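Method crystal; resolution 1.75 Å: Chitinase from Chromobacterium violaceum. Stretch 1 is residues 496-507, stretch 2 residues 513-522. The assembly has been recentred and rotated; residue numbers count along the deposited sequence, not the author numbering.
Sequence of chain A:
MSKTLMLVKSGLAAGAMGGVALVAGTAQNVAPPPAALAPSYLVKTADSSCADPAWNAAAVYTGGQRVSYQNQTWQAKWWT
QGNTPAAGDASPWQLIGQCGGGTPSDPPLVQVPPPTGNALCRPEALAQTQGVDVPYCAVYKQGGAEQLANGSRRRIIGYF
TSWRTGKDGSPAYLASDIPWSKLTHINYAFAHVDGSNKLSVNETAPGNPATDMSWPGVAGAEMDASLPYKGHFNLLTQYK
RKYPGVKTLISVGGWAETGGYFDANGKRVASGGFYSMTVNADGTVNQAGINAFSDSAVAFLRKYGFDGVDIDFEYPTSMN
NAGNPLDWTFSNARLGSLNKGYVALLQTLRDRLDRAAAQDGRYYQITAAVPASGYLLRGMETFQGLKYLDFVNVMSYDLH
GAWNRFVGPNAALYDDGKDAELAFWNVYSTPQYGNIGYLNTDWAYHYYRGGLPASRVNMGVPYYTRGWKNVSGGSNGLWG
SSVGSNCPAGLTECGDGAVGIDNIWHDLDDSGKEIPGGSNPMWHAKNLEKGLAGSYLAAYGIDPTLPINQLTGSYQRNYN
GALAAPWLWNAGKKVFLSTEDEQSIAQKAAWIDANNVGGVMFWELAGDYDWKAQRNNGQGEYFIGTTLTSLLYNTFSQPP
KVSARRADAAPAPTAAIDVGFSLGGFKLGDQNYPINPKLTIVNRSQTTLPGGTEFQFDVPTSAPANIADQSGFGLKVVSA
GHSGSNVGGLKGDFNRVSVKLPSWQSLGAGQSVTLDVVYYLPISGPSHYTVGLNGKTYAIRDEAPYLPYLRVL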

# COMPACT_ATOMS: atom_id res chain seq x y z
N ASP A 496 -12.53 -22.58 3.94
CA ASP A 496 -13.91 -22.79 3.51
C ASP A 496 -14.62 -21.44 3.47
O ASP A 496 -15.17 -21.00 4.47
CB ASP A 496 -14.63 -23.75 4.46
CG ASP A 496 -15.82 -24.44 3.82
OD1 ASP A 496 -16.18 -24.13 2.67
OD2 ASP A 496 -16.42 -25.31 4.49
N GLY A 497 -14.57 -20.76 2.32
CA GLY A 497 -15.12 -19.42 2.21
C GLY A 497 -16.62 -19.37 2.41
O GLY A 497 -17.33 -20.28 2.01
N ALA A 498 -17.10 -18.30 3.05
CA ALA A 498 -18.53 -18.16 3.26
C ALA A 498 -19.22 -17.89 1.93
O ALA A 498 -18.61 -17.35 1.00
CB ALA A 498 -18.82 -17.05 4.26
N VAL A 499 -20.48 -18.29 1.82
CA VAL A 499 -21.17 -18.30 0.54
C VAL A 499 -22.55 -17.66 0.62
O VAL A 499 -23.05 -17.36 1.70
CB VAL A 499 -21.32 -19.74 -0.02
CG1 VAL A 499 -19.95 -20.38 -0.32
CG2 VAL A 499 -22.13 -20.62 0.95
N GLY A 500 -23.16 -17.46 -0.55
CA GLY A 500 -24.55 -17.04 -0.63
C GLY A 500 -24.79 -15.66 -0.03
O GLY A 500 -24.17 -14.68 -0.44
N ILE A 501 -25.69 -15.59 0.95
CA ILE A 501 -26.02 -14.32 1.59
C ILE A 501 -24.82 -13.76 2.36
O ILE A 501 -24.77 -12.57 2.68
CB ILE A 501 -27.23 -14.47 2.54
CG1 ILE A 501 -27.82 -13.10 2.91
CG2 ILE A 501 -26.85 -15.29 3.78
CD1 ILE A 501 -29.14 -13.17 3.67
N ASP A 502 -23.84 -14.63 2.61
CA ASP A 502 -22.60 -14.22 3.28
C ASP A 502 -21.48 -13.81 2.32
O ASP A 502 -20.34 -13.61 2.74
CB ASP A 502 -22.08 -15.36 4.16
CG ASP A 502 -23.03 -15.73 5.27
OD1 ASP A 502 -23.68 -14.82 5.82
OD2 ASP A 502 -23.12 -16.94 5.58
N ASN A 503 -21.80 -13.67 1.03
CA ASN A 503 -20.76 -13.52 0.01
C ASN A 503 -21.28 -12.76 -1.22
O ASN A 503 -21.01 -13.14 -2.35
CB ASN A 503 -20.25 -14.92 -0.37
CG ASN A 503 -19.00 -14.90 -1.24
OD1 ASN A 503 -18.10 -14.08 -1.06
ND2 ASN A 503 -18.94 -15.82 -2.20
N ILE A 504 -22.03 -11.68 -0.99
CA ILE A 504 -22.78 -11.08 -2.09
C ILE A 504 -21.92 -10.32 -3.10
O ILE A 504 -22.36 -10.07 -4.22
CB ILE A 504 -23.91 -10.14 -1.58
CG1 ILE A 504 -23.36 -8.80 -1.09
CG2 ILE A 504 -24.72 -10.84 -0.50
CD1 ILE A 504 -24.48 -7.75 -0.85
N TRP A 505 -20.70 -9.98 -2.72
CA TRP A 505 -19.78 -9.32 -3.65
C TRP A 505 -18.77 -10.32 -4.21
O TRP A 505 -17.63 -9.97 -4.50
CB TRP A 505 -19.07 -8.16 -2.98
CG TRP A 505 -19.77 -6.85 -3.18
CD1 TRP A 505 -21.02 -6.65 -3.70
CD2 TRP A 505 -19.25 -5.55 -2.88
NE1 TRP A 505 -21.30 -5.30 -3.74
CE2 TRP A 505 -20.23 -4.61 -3.24
CE3 TRP A 505 -18.04 -5.09 -2.34
CZ2 TRP A 505 -20.05 -3.23 -3.09
CZ3 TRP A 505 -17.86 -3.72 -2.19
CH2 TRP A 505 -18.85 -2.81 -2.56
N HIS A 506 -19.21 -11.57 -4.38
CA HIS A 506 -18.36 -12.61 -4.96
C HIS A 506 -17.96 -12.34 -6.40
O HIS A 506 -18.65 -11.63 -7.14
CB HIS A 506 -19.08 -13.96 -4.90
CG HIS A 506 -20.39 -13.97 -5.62
ND1 HIS A 506 -21.60 -13.81 -4.97
CD2 HIS A 506 -20.68 -14.09 -6.94
CE1 HIS A 506 -22.58 -13.85 -5.86
NE2 HIS A 506 -22.05 -14.01 -7.06
N ASP A 507 -16.84 -12.93 -6.80
CA ASP A 507 -16.49 -13.10 -8.20
C ASP A 507 -17.08 -14.43 -8.69
O ASP A 507 -17.49 -15.27 -7.89
CB ASP A 507 -14.98 -13.09 -8.41
CG ASP A 507 -14.37 -11.72 -8.15
OD1 ASP A 507 -15.03 -10.71 -8.45
OD2 ASP A 507 -13.22 -11.66 -7.65
N LYS A 513 -20.04 -19.92 -11.74
CA LYS A 513 -20.39 -20.24 -10.36
C LYS A 513 -19.71 -19.30 -9.37
O LYS A 513 -18.57 -18.86 -9.57
CB LYS A 513 -20.01 -21.69 -10.05
CG LYS A 513 -20.44 -22.17 -8.67
CD LYS A 513 -19.95 -23.59 -8.40
CE LYS A 513 -20.37 -24.05 -7.01
NZ LYS A 513 -19.88 -25.43 -6.73
N GLU A 514 -20.41 -18.99 -8.29
CA GLU A 514 -19.89 -18.15 -7.22
C GLU A 514 -18.59 -18.72 -6.62
O GLU A 514 -18.51 -19.91 -6.29
CB GLU A 514 -20.95 -17.99 -6.13
CG GLU A 514 -20.43 -17.61 -4.78
CD GLU A 514 -21.45 -17.82 -3.67
OE1 GLU A 514 -22.35 -18.66 -3.82
OE2 GLU A 514 -21.33 -17.14 -2.64
N ILE A 515 -17.57 -17.88 -6.50
CA ILE A 515 -16.36 -18.24 -5.76
C ILE A 515 -16.52 -17.85 -4.30
O ILE A 515 -16.70 -16.67 -4.01
CB ILE A 515 -15.13 -17.53 -6.36
CG1 ILE A 515 -14.96 -17.91 -7.83
CG2 ILE A 515 -13.88 -17.84 -5.54
CD1 ILE A 515 -13.93 -17.07 -8.56
N PRO A 516 -16.47 -18.83 -3.37
CA PRO A 516 -16.62 -18.56 -1.93
C PRO A 516 -15.57 -17.60 -1.39
O PRO A 516 -14.50 -17.48 -1.97
CB PRO A 516 -16.45 -19.95 -1.29
CG PRO A 516 -16.69 -20.92 -2.39
CD PRO A 516 -16.18 -20.25 -3.63
N GLY A 517 -15.88 -16.92 -0.29
CA GLY A 517 -14.90 -16.03 0.31
C GLY A 517 -15.43 -15.04 1.33
O GLY A 517 -14.65 -14.27 1.90
N GLY A 518 -16.74 -15.05 1.56
CA GLY A 518 -17.32 -14.15 2.56
C GLY A 518 -17.12 -12.67 2.27
O GLY A 518 -16.89 -11.89 3.20
N SER A 519 -17.19 -12.29 0.99
CA SER A 519 -16.95 -10.91 0.57
C SER A 519 -18.25 -10.13 0.43
O SER A 519 -19.10 -10.50 -0.38
CB SER A 519 -16.19 -10.85 -0.77
OG SER A 519 -14.95 -11.51 -0.69
N ASN A 520 -18.37 -9.05 1.19
CA ASN A 520 -19.57 -8.22 1.22
C ASN A 520 -19.21 -6.76 1.39
O ASN A 520 -18.21 -6.46 2.03
CB ASN A 520 -20.50 -8.62 2.38
CG ASN A 520 -20.83 -10.09 2.41
OD1 ASN A 520 -21.71 -10.56 1.68
ND2 ASN A 520 -20.13 -10.84 3.26
N PRO A 521 -20.04 -5.84 0.88
CA PRO A 521 -19.88 -4.43 1.27
C PRO A 521 -20.26 -4.27 2.73
O PRO A 521 -21.06 -5.07 3.22
CB PRO A 521 -20.86 -3.70 0.35
CG PRO A 521 -21.94 -4.71 0.09
CD PRO A 521 -21.21 -6.05 0.01
N MET A 522 -19.73 -3.26 3.42
CA MET A 522 -20.04 -3.13 4.84
C MET A 522 -21.52 -2.81 5.09
O MET A 522 -22.04 -3.13 6.17
CB MET A 522 -19.13 -2.09 5.51
CG MET A 522 -17.83 -2.70 6.09
SD MET A 522 -18.15 -4.14 7.15
CE MET A 522 -19.23 -3.41 8.37
O HOH W 1 -15.50 -13.89 -1.98
O HOH W 2 -15.48 -14.39 -4.64

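Two irregular segments of the chitinase, 496-507 and 513-522, bury 804 Å² between them without forming a sheet. Backbone pairs with backbone at three points. The carbonyl O of A498 accepts from both G517 N and G518 N, each at 3.0 Å; W505 N donates to S519 O at 2.9 Å; and I515 N donates to D507 O at 3.0 Å. Elsewhere the loops turn away from regular pairing, and polar side chains satisfy several unpaired peptide groups.

N503 and N520 each supply two of these bonds. The chi1 of -170° (t) and chi2 of 38° of N503 carry its amide into the second stretch, although its CA-to-CB bond points sideways. There both ends of the amide are used: N503 ND2 donates to I515 O at 3.0 Å and to E514 OE2 at 2.8 Å, while N503 OD1 accepts from S519 N at 2.9 Å. A water 2.8 Å from N503 OD1 donates to that oxygen and also lies 2.8 Å from S519 OG, linking the serine side chain, in its m rotamer, to the same site.

N520 reciprocates from the other stretch. Its CA-to-CB bond points away, but chi1 of -53° (m) and chi2 of -82° bring the amide back to the first backbone, where N520 ND2 donates to D502 O at 2.8 Å and N520 OD1 accepts from I504 N at 2.9 Å. The amide thus meets an acceptor and a donor two residues apart. D502 O also receives a CA-H...O contact from G518 CA at 3.1 Å.

E514 is extended, with chi1 and chi2 both t, so that its carboxylate reaches G500. E514 OE2 accepts from G500 N at 2.8 Å as well as from N503 ND2, and the aliphatic part of the same side chain covers a face of the H506 ring, with E514 CG 4.0 Å from the centroid of that H506 ring. The p rotamer of H506 suits this arrangement, since within its own stretch H506 ND1 donates to N503 O at 2.8 Å, bracing the type I turn from N503 to H506, whose backbone bond is weak.

Apolar packing centres on P521, at the N-cap position of a helix. P521 CD lies 3.5 Å from the centroid of the five-membered ring of W505, only 8° off the ring normal, so a polarised proline C-H faces the indole π cloud. The tryptophan chi1 of -93° lies between wells and accompanies this face-on CH-pi contact, while NE1 is bonded elsewhere in the structure. I504, with chi1 p and chi2 t, meets the same proline, I504 CG1 to P521 CD being 3.7 Å. A separate apolar contact joins V499 CG1 to P516 CB at 3.7 Å.

Glycines permit the closest backbone approach. A CB on G497 would clash with G517 N and P516 C, and the backbone angles of G517 and G518 themselves favour glycine.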